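Long-range contact in molybdopterin biosynthesis protein (Mycobacterium abscessus, PDB 3TCR), which probably binds molybdopterin and takes part in the biosynthesis of the molybdenum cofactor: residues 42-54 against 98-111. Sequence-based numbering, arbitrary orientation.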
loop_
_atom_site.group_PDB
_atom_site.type_symbol
_atom_site.label_atom_id
_atom_site.label_comp_id
_atom_site.label_asym_id
_atom_site.label_seq_id
_atom_site.Cartn_x
_atom_site.Cartn_y
_atom_site.Cartn_z
ATOM N N PRO A 42 25.182 -17.357 -12.215
ATOM C CA PRO A 42 23.714 -17.349 -12.051
ATOM C C PRO A 42 23.288 -16.613 -10.772
ATOM O O PRO A 42 23.922 -16.771 -9.731
ATOM C CB PRO A 42 23.326 -18.849 -11.990
ATOM C CG PRO A 42 24.618 -19.639 -12.052
ATOM C CD PRO A 42 25.710 -18.703 -12.527
ATOM N N VAL A 43 22.236 -15.810 -10.854
ATOM C CA VAL A 43 21.776 -15.057 -9.682
ATOM C C VAL A 43 21.097 -15.953 -8.626
ATOM O O VAL A 43 21.235 -15.737 -7.417
ATOM C CB VAL A 43 20.781 -13.975 -10.085
ATOM C CG1 VAL A 43 20.139 -13.404 -8.821
ATOM C CG2 VAL A 43 21.471 -12.919 -10.940
ATOM N N GLY A 44 20.388 -16.976 -9.078
ATOM C CA GLY A 44 19.674 -17.854 -8.165
ATOM C C GLY A 44 18.752 -18.760 -8.938
ATOM O O GLY A 44 18.755 -18.740 -10.171
ATOM N N ARG A 45 17.994 -19.568 -8.198
ATOM C CA ARG A 45 17.042 -20.504 -8.747
ATOM C C ARG A 45 15.616 -19.938 -8.645
ATOM O O ARG A 45 15.257 -19.307 -7.656
ATOM C CB ARG A 45 17.159 -21.806 -7.960
ATOM C CG ARG A 45 18.441 -22.590 -8.242
ATOM C CD ARG A 45 18.763 -23.603 -7.131
ATOM N NE ARG A 45 17.665 -24.534 -6.915
ATOM C CZ ARG A 45 17.133 -24.902 -5.740
ATOM N NH1 ARG A 45 17.565 -24.442 -4.572
ATOM N NH2 ARG A 45 16.137 -25.767 -5.744
ATOM N N SER A 46 14.802 -20.203 -9.655
ATOM C CA SER A 46 13.427 -19.725 -9.715
ATOM C C SER A 46 12.424 -20.804 -10.096
ATOM O O SER A 46 12.780 -21.801 -10.721
ATOM C CB SER A 46 13.312 -18.572 -10.725
ATOM O OG SER A 46 13.720 -19.001 -12.013
ATOM N N LEU A 47 11.166 -20.582 -9.702
ATOM C CA LEU A 47 10.041 -21.420 -10.108
ATOM C C LEU A 47 8.847 -20.548 -10.499
ATOM O O LEU A 47 8.548 -19.549 -9.849
ATOM C CB LEU A 47 9.624 -22.365 -8.982
ATOM C CG LEU A 47 8.464 -23.358 -9.282
ATOM C CD1 LEU A 47 9.025 -24.666 -9.834
ATOM C CD2 LEU A 47 7.689 -23.645 -8.027
ATOM N N VAL A 48 8.166 -20.943 -11.562
ATOM C CA VAL A 48 6.980 -20.293 -12.028
ATOM C C VAL A 48 5.771 -21.135 -11.719
ATOM O O VAL A 48 5.733 -22.341 -12.034
ATOM C CB VAL A 48 7.044 -20.093 -13.552
ATOM C CG1 VAL A 48 5.829 -19.291 -14.033
ATOM C CG2 VAL A 48 8.346 -19.405 -13.911
ATOM N N VAL A 49 4.775 -20.506 -11.106
ATOM C CA VAL A 49 3.503 -21.145 -10.804
ATOM C C VAL A 49 2.414 -20.464 -11.637
ATOM O O VAL A 49 2.120 -19.311 -11.421
ATOM C CB VAL A 49 3.145 -21.016 -9.298
ATOM C CG1 VAL A 49 1.797 -21.686 -9.012
ATOM C CG2 VAL A 49 4.255 -21.614 -8.433
ATOM N N ILE A 50 1.837 -21.179 -12.605
ATOM C CA ILE A 50 0.761 -20.639 -13.447
ATOM C C ILE A 50 -0.531 -20.910 -12.715
ATOM O O ILE A 50 -0.834 -22.066 -12.444
ATOM C CB ILE A 50 0.679 -21.362 -14.807
ATOM C CG1 ILE A 50 1.960 -21.132 -15.613
ATOM C CG2 ILE A 50 -0.577 -20.939 -15.573
ATOM C CD1 ILE A 50 2.315 -19.675 -15.806
ATOM N N VAL A 51 -1.275 -19.866 -12.376
ATOM C CA VAL A 51 -2.535 -20.033 -11.666
ATOM C C VAL A 51 -3.655 -19.754 -12.654
ATOM O O VAL A 51 -3.997 -18.599 -12.909
ATOM C CB VAL A 51 -2.671 -19.095 -10.430
ATOM C CG1 VAL A 51 -4.018 -19.354 -9.731
ATOM C CG2 VAL A 51 -1.488 -19.272 -9.464
ATOM N N ASN A 52 -4.188 -20.814 -13.242
ATOM C CA ASN A 52 -5.179 -20.683 -14.307
ATOM C C ASN A 52 -6.039 -21.933 -14.479
ATOM O O ASN A 52 -5.533 -22.978 -14.859
ATOM C CB ASN A 52 -4.440 -20.397 -15.611
ATOM C CG ASN A 52 -5.350 -19.867 -16.694
ATOM O OD1 ASN A 52 -6.248 -20.547 -17.196
ATOM N ND2 ASN A 52 -5.114 -18.629 -17.053
ATOM N N ASP A 53 -7.335 -21.835 -14.221
ATOM C CA ASP A 53 -8.232 -23.018 -14.384
ATOM C C ASP A 53 -8.197 -23.657 -15.753
ATOM O O ASP A 53 -8.208 -24.871 -15.857
ATOM C CB ASP A 53 -9.671 -22.643 -14.102
ATOM C CG ASP A 53 -9.873 -22.292 -12.692
ATOM O OD1 ASP A 53 -9.224 -22.937 -11.841
ATOM O OD2 ASP A 53 -10.642 -21.354 -12.430
ATOM N N ARG A 54 -8.150 -22.834 -16.793
ATOM C CA ARG A 54 -8.132 -23.336 -18.158
ATOM C C ARG A 54 -6.830 -24.015 -18.505
ATOM O O ARG A 54 -6.839 -25.091 -19.118
ATOM C CB ARG A 54 -8.415 -22.216 -19.159
ATOM C CG ARG A 54 -9.876 -21.831 -19.202
ATOM C CD ARG A 54 -10.060 -20.582 -20.037
ATOM N NE ARG A 54 -11.340 -19.933 -19.765
ATOM C CZ ARG A 54 -11.740 -18.796 -20.343
ATOM N NH1 ARG A 54 -10.969 -18.178 -21.241
ATOM N NH2 ARG A 54 -12.922 -18.279 -20.029
ATOM N N ALA A 98 8.123 -25.161 -3.392
ATOM C CA ALA A 98 9.280 -24.382 -3.788
ATOM C C ALA A 98 10.050 -23.935 -2.531
ATOM O O ALA A 98 11.260 -24.014 -2.496
ATOM C CB ALA A 98 8.867 -23.182 -4.593
ATOM N N VAL A 99 9.316 -23.531 -1.496
ATOM C CA VAL A 99 9.916 -23.049 -0.237
ATOM C C VAL A 99 10.730 -24.144 0.420
ATOM O O VAL A 99 11.895 -23.909 0.834
ATOM C CB VAL A 99 8.821 -22.513 0.747
ATOM C CG1 VAL A 99 9.375 -22.245 2.159
ATOM C CG2 VAL A 99 8.128 -21.275 0.138
ATOM N N ILE A 100 10.165 -25.345 0.496
ATOM C CA ILE A 100 10.895 -26.427 1.135
ATOM C C ILE A 100 12.113 -26.896 0.320
ATOM O O ILE A 100 13.113 -27.347 0.896
ATOM C CB ILE A 100 9.986 -27.616 1.531
ATOM C CG1 ILE A 100 10.643 -28.384 2.701
ATOM C CG2 ILE A 100 9.736 -28.581 0.360
ATOM C CD1 ILE A 100 9.745 -29.461 3.319
ATOM N N GLY A 101 12.050 -26.780 -1.000
ATOM C CA GLY A 101 13.197 -27.069 -1.880
ATOM C C GLY A 101 14.240 -25.950 -1.937
ATOM O O GLY A 101 15.231 -26.064 -2.645
ATOM N N GLY A 102 14.052 -24.861 -1.202
ATOM C CA GLY A 102 15.069 -23.809 -1.131
ATOM C C GLY A 102 15.129 -22.886 -2.346
ATOM O O GLY A 102 16.140 -22.257 -2.575
ATOM N N VAL A 103 14.060 -22.825 -3.141
ATOM C CA VAL A 103 14.043 -21.972 -4.308
ATOM C C VAL A 103 14.192 -20.473 -3.906
ATOM O O VAL A 103 13.602 -20.019 -2.928
ATOM C CB VAL A 103 12.749 -22.206 -5.119
ATOM C CG1 VAL A 103 12.604 -21.188 -6.255
ATOM C CG2 VAL A 103 12.672 -23.663 -5.631
ATOM N N ASP A 104 14.949 -19.705 -4.676
ATOM C CA ASP A 104 15.173 -18.274 -4.355
ATOM C C ASP A 104 14.039 -17.332 -4.754
ATOM O O ASP A 104 13.745 -16.374 -4.033
ATOM C CB ASP A 104 16.461 -17.788 -4.998
ATOM C CG ASP A 104 17.665 -18.623 -4.569
ATOM O OD1 ASP A 104 18.029 -18.598 -3.372
ATOM O OD2 ASP A 104 18.232 -19.341 -5.403
ATOM N N LEU A 105 13.419 -17.604 -5.902
ATOM C CA LEU A 105 12.315 -16.787 -6.425
ATOM C C LEU A 105 11.180 -17.620 -6.975
ATOM O O LEU A 105 11.390 -18.484 -7.816
ATOM C CB LEU A 105 12.832 -15.868 -7.528
ATOM C CG LEU A 105 11.821 -15.000 -8.242
ATOM C CD1 LEU A 105 11.124 -14.041 -7.289
ATOM C CD2 LEU A 105 12.564 -14.292 -9.391
ATOM N N VAL A 106 9.978 -17.365 -6.493
ATOM C CA VAL A 106 8.766 -17.931 -7.053
ATOM C C VAL A 106 7.921 -16.779 -7.580
ATOM O O VAL A 106 7.612 -15.833 -6.824
ATOM C CB VAL A 106 7.972 -18.688 -5.981
ATOM C CG1 VAL A 106 6.584 -19.048 -6.495
ATOM C CG2 VAL A 106 8.740 -19.910 -5.477
ATOM N N VAL A 107 7.612 -16.807 -8.879
ATOM C CA VAL A 107 6.679 -15.889 -9.511
ATOM C C VAL A 107 5.410 -16.681 -9.831
ATOM O O VAL A 107 5.468 -17.703 -10.537
ATOM C CB VAL A 107 7.270 -15.367 -10.819
ATOM C CG1 VAL A 107 6.302 -14.425 -11.569
ATOM C CG2 VAL A 107 8.631 -14.704 -10.556
ATOM N N THR A 108 4.277 -16.248 -9.280
ATOM C CA THR A 108 2.975 -16.824 -9.597
ATOM C C THR A 108 2.362 -15.859 -10.618
ATOM O O THR A 108 2.575 -14.640 -10.509
ATOM C CB THR A 108 2.034 -16.937 -8.359
ATOM O OG1 THR A 108 1.576 -15.636 -7.944
ATOM C CG2 THR A 108 2.711 -17.613 -7.188
ATOM N N VAL A 109 1.604 -16.401 -11.576
ATOM C CA VAL A 109 1.070 -15.658 -12.708
ATOM C C VAL A 109 -0.393 -16.033 -12.824
ATOM O O VAL A 109 -0.707 -17.196 -13.085
ATOM C CB VAL A 109 1.754 -16.087 -14.039
ATOM C CG1 VAL A 109 1.159 -15.355 -15.261
ATOM C CG2 VAL A 109 3.259 -15.910 -13.943
ATOM N N GLY A 110 -1.286 -15.062 -12.629
ATOM C CA GLY A 110 -2.721 -15.340 -12.619
ATOM C C GLY A 110 -3.349 -15.254 -11.244
ATOM O O GLY A 110 -2.629 -15.271 -10.185
ATOM N N GLY A 111 -4.685 -15.109 -11.255
ATOM C CA GLY A 111 -5.479 -15.221 -10.034
ATOM C C GLY A 111 -5.427 -14.013 -9.113
ATOM O O GLY A 111 -5.667 -14.139 -7.908
HETATM O O HOH W 1 -2.335 -17.271 -15.767
#
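Arg45 reaches Gly101 and Val103, just past the end of helix 88-100. Its side chain bends at chi3 (57°), which brings the guanidinium to the C-terminal end of that helix. Arg45 NH2 donates to Gly101 O at 3.2 Å; the oxygen lies in the guanidinium plane, but the nitrogen stands above the carbonyl plane. Val103 CA sits over one face of the guanidinium, near its rim. Arg45 NE forms a salt bridge with Asp79 of strand 76-84. The backbone of Arg45 is held too: its N donates almost straight (177°) to the anti lone pair of Asp104 OD2, 2.8 Å away. Beyond it, strands 44-51 and 105-109 pair in parallel as inner neighbours in the mixed sheet of an alpha/beta fold. Helix 88-100 is part of the crossover from strand 76-84 to 105-109. Leu47 N bonds to Leu105 O, and Leu47 O accepts from Val107 N. The Leu47 side chain turns to the helix side, where CD2 meets Ala98 CB at 3.7 Å. Ser46, Val48 and Ile50 point to the other face, with Leu105, Val107 and Val109. There Ile50 CD1 packs against Val109 CB at 4.0 Å, the two side chains running alongside. Val109 O accepts from Val51 N at 2.8 Å.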